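PDB 4ZOC: Lin1840 protein from Listeria innocua serovar 6a, which probably hydrolyses terminal, non-reducing beta-D-glucosyl residues with release of beta-D-glucose, as a family 3 glycoside hydrolase involved in beta-1,2-glucan metabolism. Local coordinates for residues 202-207 / 471-476; 477-482 / 556-561; 234-239 / 268-273. The protein carries 2 engineered substitutions. One frame throughout, in Å; residues are numbered along the deposited sequence.

Contact 1: 202-207 / 471-476; sequences GLEYNT and GGEAGS. With BGC (beta-D-glucopyranose), chain G.
Two type II beta turns meet here, L203 to N206 and G472 to G475, each with glutamate second and a residue of positive phi third (Y205, A474). The first belongs to the TIM-barrel domain of this family 3 glycosidase, the second to its C-terminal domain, so the contact joins both at the glucose pocket. E204 holds CG anti to its backbone N (chi1 -168°) and bends at chi2, laying CG over the centre of the Y205 ring. Its carboxylate then spans both turns: OE1 accepts an almost straight bond from A474 N (2.9 Å), while OE2 accepts from Y205 N. S476 suits a tight spot, since its small hydroxyl can serve several partners: OG donates to G202 O (2.6 Å), accepts a weak bond from E204 N and is bridged by a water to E204 OE1. E473 is fully extended and reaches the sugar. Y205 crosses it nearly perpendicularly, the ring plane 81° from the carboxylate, and, with two sugar hydroxyls, helps to fix its rotation. These three hydroxyl donors probably favour an ionised E473. E473 OE1 accepts from BGC O6 (2.5 Å), whereas E473 OE2 lies at the tyrosine edge and accepts both Y205 OH (2.6 Å) and BGC O4 (2.7 Å).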
# COMPACT_ATOMS: atom_id res chain seq x y z
N GLY A 202 -2.94 -5.89 3.57
CA GLY A 202 -3.23 -7.30 3.54
C GLY A 202 -4.36 -7.71 4.49
O GLY A 202 -4.63 -8.85 4.65
N LEU A 203 -5.04 -6.72 5.10
CA LEU A 203 -5.95 -6.98 6.19
C LEU A 203 -7.37 -7.29 5.63
O LEU A 203 -7.89 -6.59 4.80
CB LEU A 203 -5.97 -5.72 7.13
CG LEU A 203 -6.95 -5.70 8.26
CD1 LEU A 203 -6.75 -6.92 9.18
CD2 LEU A 203 -6.82 -4.37 9.04
N GLU A 204 -7.95 -8.40 6.05
CA GLU A 204 -9.24 -8.79 5.48
C GLU A 204 -10.30 -7.74 5.60
O GLU A 204 -10.47 -7.06 6.61
CB GLU A 204 -9.72 -10.11 6.10
CG GLU A 204 -10.84 -10.71 5.38
CD GLU A 204 -10.47 -11.04 3.98
OE1 GLU A 204 -9.85 -12.12 3.72
OE2 GLU A 204 -10.73 -10.22 3.03
N TYR A 205 -11.03 -7.57 4.50
CA TYR A 205 -12.17 -6.63 4.35
C TYR A 205 -11.76 -5.21 4.37
O TYR A 205 -12.65 -4.33 4.37
CB TYR A 205 -13.29 -6.86 5.38
CG TYR A 205 -13.62 -8.32 5.68
CD1 TYR A 205 -14.17 -9.14 4.70
CD2 TYR A 205 -13.37 -8.86 6.90
CE1 TYR A 205 -14.46 -10.46 4.97
CE2 TYR A 205 -13.61 -10.21 7.19
CZ TYR A 205 -14.21 -10.97 6.21
OH TYR A 205 -14.54 -12.26 6.39
N ASN A 206 -10.46 -4.93 4.48
CA ASN A 206 -10.00 -3.56 4.72
C ASN A 206 -10.10 -2.66 3.46
O ASN A 206 -10.31 -3.14 2.33
CB ASN A 206 -8.56 -3.57 5.23
CG ASN A 206 -8.16 -2.30 5.95
OD1 ASN A 206 -9.00 -1.51 6.43
ND2 ASN A 206 -6.85 -2.09 6.03
N THR A 207 -10.01 -1.35 3.72
CA THR A 207 -10.02 -0.31 2.70
C THR A 207 -9.20 -0.63 1.43
O THR A 207 -8.08 -1.13 1.47
CB THR A 207 -9.43 0.95 3.34
OG1 THR A 207 -10.21 1.31 4.48
CG2 THR A 207 -9.35 2.13 2.39
N GLY A 471 -4.74 -19.18 5.71
CA GLY A 471 -5.12 -18.42 4.54
C GLY A 471 -6.61 -18.59 4.29
O GLY A 471 -7.37 -19.00 5.17
N GLY A 472 -7.00 -18.26 3.09
CA GLY A 472 -8.41 -18.17 2.76
C GLY A 472 -9.05 -16.92 3.35
O GLY A 472 -8.38 -15.97 3.74
N GLU A 473 -10.39 -16.86 3.33
CA GLU A 473 -11.04 -15.70 3.86
C GLU A 473 -10.73 -15.44 5.38
O GLU A 473 -10.83 -16.34 6.21
CB GLU A 473 -12.53 -15.76 3.63
CG GLU A 473 -13.31 -14.54 4.17
CD GLU A 473 -14.84 -14.66 3.98
OE1 GLU A 473 -15.28 -15.64 3.28
OE2 GLU A 473 -15.60 -13.80 4.52
N ALA A 474 -10.35 -14.19 5.71
CA ALA A 474 -10.07 -13.79 7.10
C ALA A 474 -8.91 -14.58 7.69
O ALA A 474 -8.84 -14.84 8.92
CB ALA A 474 -11.33 -13.86 7.97
N GLY A 475 -7.98 -14.90 6.82
CA GLY A 475 -6.69 -15.51 7.15
C GLY A 475 -5.53 -14.59 6.74
O GLY A 475 -4.71 -14.94 5.91
N SER A 476 -5.51 -13.38 7.27
CA SER A 476 -4.46 -12.43 6.95
C SER A 476 -3.29 -12.65 7.89
O SER A 476 -3.50 -12.68 9.16
CB SER A 476 -5.00 -10.99 7.17
OG SER A 476 -5.92 -10.61 6.14
C2 BGC G . -19.66 -16.72 7.49
C3 BGC G . -19.38 -15.38 6.74
C4 BGC G . -18.47 -15.56 5.47
C5 BGC G . -19.09 -16.71 4.65
C6 BGC G . -18.26 -16.93 3.43
C1 BGC G . -20.26 -17.67 6.52
O1 BGC G . -20.62 -18.91 7.17
O2 BGC G . -20.54 -16.54 8.60
O3 BGC G . -18.82 -14.42 7.66
O4 BGC G . -18.26 -14.32 4.71
O5 BGC G . -19.33 -17.90 5.47
O6 BGC G . -16.99 -17.41 3.86
O HOH W 1 -7.23 -12.67 4.67

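Contact 2: 477-482 / 556-561; sequences LATIRL and QTTGQI
The flat groups stand at the margins of this contact. The guanidinium of R481 makes a cation-pi interaction with Y487 and salt bridges to E484, E511 and E514, while the carboxamide of Q560 receives Q556 N from above its carbonyl plane, 2.9 Å from OE1, fastening a turn of its own segment. Between the two loops the meeting is of branched aliphatic and hydroxyl groups, with T558 at the centre. Its OG1 accepts a fairly straight bond from I480 N (3.1 Å, 158°) and is also hydrogen-bonded to E511, so threonine supplies a two-sided polar tip. The other branch, anti to the backbone N, carries CG2 to within 3.2 Å of A478 O, a buried carbonyl with no polar partner in the model. Both loops lie in the C-terminal domain of the family 3 enzyme: 477-482 precedes helix 484-494 and makes an inverse gamma turn centred on I480, and 556-561 contains the short 3-10 turn 558-560. I480 holds CG1 in the crowded position (chi1 53°) and slides past T558 in the opposite direction, with CG1 3.4 Å from OG1. Beyond, it meets I561 tip to tip, CD1 to CD1 at 4.2 Å, two aliphatic ends suited to their buried places. D589 of the second subunit binds A478 N and T479 N, placing this loop at the dimer interface.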
# COMPACT_ATOMS: atom_id res chain seq x y z
N LEU A 477 -2.09 -12.57 7.32
CA LEU A 477 -0.87 -12.64 8.07
C LEU A 477 -0.07 -11.41 7.87
O LEU A 477 0.33 -11.12 6.75
CB LEU A 477 0.00 -13.80 7.66
CG LEU A 477 -0.29 -15.20 7.96
CD1 LEU A 477 0.89 -16.09 7.49
CD2 LEU A 477 -0.48 -15.28 9.47
N ALA A 478 0.21 -10.69 8.94
CA ALA A 478 1.08 -9.52 8.78
C ALA A 478 2.49 -9.83 8.39
O ALA A 478 3.07 -9.07 7.58
CB ALA A 478 1.05 -8.67 10.03
N THR A 479 3.02 -10.98 8.81
CA THR A 479 4.35 -11.41 8.39
C THR A 479 4.22 -12.70 7.62
O THR A 479 3.66 -13.72 8.10
CB THR A 479 5.25 -11.61 9.61
OG1 THR A 479 5.28 -10.38 10.37
CG2 THR A 479 6.61 -12.07 9.24
N ILE A 480 4.65 -12.66 6.36
CA ILE A 480 4.43 -13.79 5.46
C ILE A 480 5.56 -14.84 5.58
O ILE A 480 6.34 -15.09 4.61
CB ILE A 480 4.23 -13.33 3.99
CG1 ILE A 480 5.37 -12.43 3.53
CG2 ILE A 480 2.91 -12.59 3.88
CD1 ILE A 480 5.66 -12.63 2.06
N ARG A 481 5.59 -15.45 6.75
CA ARG A 481 6.55 -16.46 7.13
C ARG A 481 5.82 -17.69 7.66
O ARG A 481 4.72 -17.58 8.16
CB ARG A 481 7.52 -15.90 8.18
CG ARG A 481 8.55 -14.96 7.63
CD ARG A 481 9.42 -14.47 8.75
NE ARG A 481 10.31 -15.48 9.30
CZ ARG A 481 11.51 -15.76 8.79
NH1 ARG A 481 11.90 -15.23 7.67
NH2 ARG A 481 12.28 -16.69 9.37
N LEU A 482 6.44 -18.86 7.49
CA LEU A 482 6.02 -20.03 8.19
C LEU A 482 6.33 -19.85 9.64
O LEU A 482 7.06 -18.90 10.02
CB LEU A 482 6.84 -21.24 7.67
CG LEU A 482 6.71 -21.75 6.25
CD1 LEU A 482 7.72 -22.79 5.97
CD2 LEU A 482 5.35 -22.33 6.05
N GLN A 556 11.36 -10.66 -1.13
CA GLN A 556 12.57 -10.74 -0.30
C GLN A 556 12.23 -10.84 1.17
O GLN A 556 12.81 -11.64 1.90
CB GLN A 556 13.51 -9.54 -0.51
CG GLN A 556 14.11 -9.33 -1.89
CD GLN A 556 15.26 -10.34 -2.17
OE1 GLN A 556 15.91 -10.91 -1.27
NE2 GLN A 556 15.57 -10.46 -3.43
N THR A 557 11.33 -9.99 1.62
CA THR A 557 10.86 -9.91 2.99
C THR A 557 9.49 -9.22 2.97
O THR A 557 9.14 -8.59 1.96
CB THR A 557 11.84 -9.11 3.86
OG1 THR A 557 11.54 -9.23 5.25
CG2 THR A 557 11.92 -7.65 3.40
N THR A 558 8.73 -9.33 4.05
CA THR A 558 7.37 -8.79 4.17
C THR A 558 7.33 -7.31 3.76
O THR A 558 6.42 -6.85 3.07
CB THR A 558 6.87 -8.98 5.66
OG1 THR A 558 6.68 -10.41 5.87
CG2 THR A 558 5.60 -8.29 5.86
N GLY A 559 8.32 -6.55 4.22
CA GLY A 559 8.37 -5.13 3.94
C GLY A 559 8.69 -4.72 2.51
O GLY A 559 8.59 -3.52 2.22
N GLN A 560 8.97 -5.63 1.63
CA GLN A 560 9.07 -5.35 0.21
C GLN A 560 7.68 -5.21 -0.46
O GLN A 560 7.54 -4.77 -1.59
CB GLN A 560 9.88 -6.45 -0.48
CG GLN A 560 10.41 -5.99 -1.85
CD GLN A 560 11.20 -7.07 -2.59
OE1 GLN A 560 10.84 -8.26 -2.58
NE2 GLN A 560 12.37 -6.68 -3.12
N ILE A 561 6.64 -5.66 0.22
CA ILE A 561 5.27 -5.66 -0.33
C ILE A 561 4.68 -4.24 -0.51
O ILE A 561 4.76 -3.42 0.42
CB ILE A 561 4.36 -6.51 0.56
CG1 ILE A 561 4.79 -7.98 0.53
CG2 ILE A 561 2.92 -6.37 0.08
CD1 ILE A 561 4.07 -8.81 1.58

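Contact 3: 234-239 / 268-273; sequences VMTAFN and ISAWGA. Engineered in segment 268-273: A270 (natural residue Asp). With BGC (beta-D-glucopyranose), chain G.
The tight part of this contact runs from a parallel bridge of M235 with I268 up to F238 and A270. I268 N donates to V234 O (3.0 Å) and T236 N to I268 O (2.8 Å), both nearly along the C=O axes, and M235 and I268 place their side chains on one face of the sheet. There I268 CG2 packs on M235 CB, and the long, flexible methionine runs on until SD lies beside A270 CB. T236 adds a side-chain bond beyond the strand pairing: OG1, in the crowded position between N and carbonyl carbon, accepts from A270 N (3.1 Å) and is also hydrogen-bonded to T247. These are neighbouring parallel strands of the TIM barrel, 233-236 and 266-268, joined by a beta-alpha-beta crossover through helix 250-260, and beyond the C-terminal end of 266-268 the chain bends into a type II turn from A270 to A273. A270 is an engineered residue, Asp in the natural sequence. Its methyl makes a CH-pi contact over one face of F238, 3.9 Å from the ring centroid, while W271 O sits at the ring edge, 3.2 Å from F238 CE1. The looser side begins at W271, which is partly exposed and gives little surface to 234-239. With CG anti to the backbone N (chi1 -176°), its indole leads away from that segment and offers a broad flat face to the glucose, BGC C1 standing 3.7 Å above its centre.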
# COMPACT_ATOMS: atom_id res chain seq x y z
N VAL A 234 -22.61 -12.14 -11.38
CA VAL A 234 -21.53 -11.42 -10.75
C VAL A 234 -21.85 -11.27 -9.28
O VAL A 234 -23.01 -11.07 -8.92
CB VAL A 234 -21.32 -10.06 -11.42
CG1 VAL A 234 -20.24 -9.22 -10.71
CG2 VAL A 234 -20.92 -10.27 -12.85
N MET A 235 -20.84 -11.30 -8.42
CA MET A 235 -21.04 -11.12 -6.99
C MET A 235 -20.32 -9.85 -6.54
O MET A 235 -19.22 -9.56 -7.03
CB MET A 235 -20.46 -12.32 -6.18
CG MET A 235 -20.52 -12.17 -4.68
SD MET A 235 -19.63 -13.43 -3.77
CE MET A 235 -20.62 -14.88 -4.17
N THR A 236 -20.96 -9.07 -5.65
CA THR A 236 -20.32 -7.81 -5.13
C THR A 236 -19.12 -8.09 -4.21
O THR A 236 -18.95 -9.23 -3.76
CB THR A 236 -21.34 -6.97 -4.36
OG1 THR A 236 -21.62 -7.56 -3.06
CG2 THR A 236 -22.59 -6.72 -5.22
N ALA A 237 -18.30 -7.04 -3.97
CA ALA A 237 -17.16 -7.18 -3.06
C ALA A 237 -17.49 -6.56 -1.67
O ALA A 237 -18.31 -5.67 -1.55
CB ALA A 237 -15.95 -6.45 -3.67
N PHE A 238 -16.76 -7.02 -0.66
CA PHE A 238 -16.85 -6.45 0.65
C PHE A 238 -16.30 -5.05 0.84
O PHE A 238 -16.74 -4.31 1.76
CB PHE A 238 -16.16 -7.34 1.65
CG PHE A 238 -16.83 -8.65 1.87
CD1 PHE A 238 -18.13 -8.68 2.40
CD2 PHE A 238 -16.19 -9.83 1.59
CE1 PHE A 238 -18.74 -9.88 2.67
CE2 PHE A 238 -16.82 -11.05 1.88
CZ PHE A 238 -18.09 -11.07 2.37
N ASN A 239 -15.34 -4.70 -0.02
CA ASN A 239 -14.55 -3.45 0.17
C ASN A 239 -15.25 -2.24 -0.35
O ASN A 239 -16.10 -2.35 -1.26
CB ASN A 239 -13.19 -3.51 -0.51
CG ASN A 239 -13.28 -3.99 -1.96
OD1 ASN A 239 -13.60 -5.16 -2.22
ND2 ASN A 239 -13.05 -3.09 -2.91
N ILE A 268 -25.44 -10.70 -7.24
CA ILE A 268 -25.65 -11.22 -5.88
C ILE A 268 -24.64 -10.57 -4.95
O ILE A 268 -23.49 -10.30 -5.33
CB ILE A 268 -25.50 -12.82 -5.87
CG1 ILE A 268 -25.86 -13.40 -4.47
CG2 ILE A 268 -24.10 -13.26 -6.32
CD1 ILE A 268 -25.73 -14.96 -4.37
N SER A 269 -25.08 -10.26 -3.75
CA SER A 269 -24.18 -9.77 -2.73
C SER A 269 -23.25 -10.82 -2.26
O SER A 269 -23.61 -11.99 -2.18
CB SER A 269 -24.96 -9.18 -1.53
OG SER A 269 -25.46 -10.17 -0.61
N ALA A 270 -22.03 -10.41 -1.88
CA ALA A 270 -21.24 -11.23 -1.00
C ALA A 270 -22.01 -11.43 0.33
O ALA A 270 -23.01 -10.68 0.62
CB ALA A 270 -19.86 -10.62 -0.80
N TRP A 271 -21.57 -12.38 1.19
CA TRP A 271 -22.31 -12.73 2.38
C TRP A 271 -22.47 -11.55 3.33
O TRP A 271 -21.51 -11.02 3.82
CB TRP A 271 -21.69 -13.88 3.11
CG TRP A 271 -22.44 -14.40 4.33
CD1 TRP A 271 -22.66 -13.74 5.49
CD2 TRP A 271 -23.01 -15.70 4.50
NE1 TRP A 271 -23.31 -14.54 6.39
CE2 TRP A 271 -23.52 -15.76 5.81
CE3 TRP A 271 -23.01 -16.86 3.73
CZ2 TRP A 271 -24.13 -16.91 6.33
CZ3 TRP A 271 -23.65 -17.98 4.22
CH2 TRP A 271 -24.16 -18.02 5.52
N GLY A 272 -23.74 -11.19 3.58
CA GLY A 272 -24.10 -10.11 4.44
C GLY A 272 -23.68 -8.71 3.96
O GLY A 272 -23.88 -7.76 4.71
N ALA A 273 -23.15 -8.55 2.72
CA ALA A 273 -22.55 -7.31 2.34
C ALA A 273 -23.61 -6.20 2.20
O ALA A 273 -23.29 -4.98 2.26
CB ALA A 273 -21.83 -7.48 1.01
C2 BGC G . -19.66 -16.72 7.49
C3 BGC G . -19.38 -15.38 6.74
C4 BGC G . -18.47 -15.56 5.47
C5 BGC G . -19.09 -16.71 4.65
C6 BGC G . -18.26 -16.93 3.43
C1 BGC G . -20.26 -17.67 6.52
O1 BGC G . -20.62 -18.91 7.17
O2 BGC G . -20.54 -16.54 8.60
O3 BGC G . -18.82 -14.42 7.66
O4 BGC G . -18.26 -14.32 4.71
O5 BGC G . -19.33 -17.90 5.47
O6 BGC G . -16.99 -17.41 3.86

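All three contacts are largely buried, and all touch the second subunit, but they hold different elements. Contact 3 lies wholly in the TIM barrel, contact 2 wholly in the C-terminal domain, and contact 1 bridges the two. Contacts 1 and 2 share one continuous loop, 471-482, with centres about 14 Å apart, while contact 3 meets contact 1 directly where the rings of Y205 and F238 stack edge-to-face. Their chemistry follows their place: carboxylate and hydroxyl bonds at the domain junction, a threonine hydroxyl and isoleucine tips in contact 2, and strand pairing topped by aromatic residues in contact 3. The sugar is approached through carboxylate bonds in contact 1 and across the indole face of W271 in contact 3.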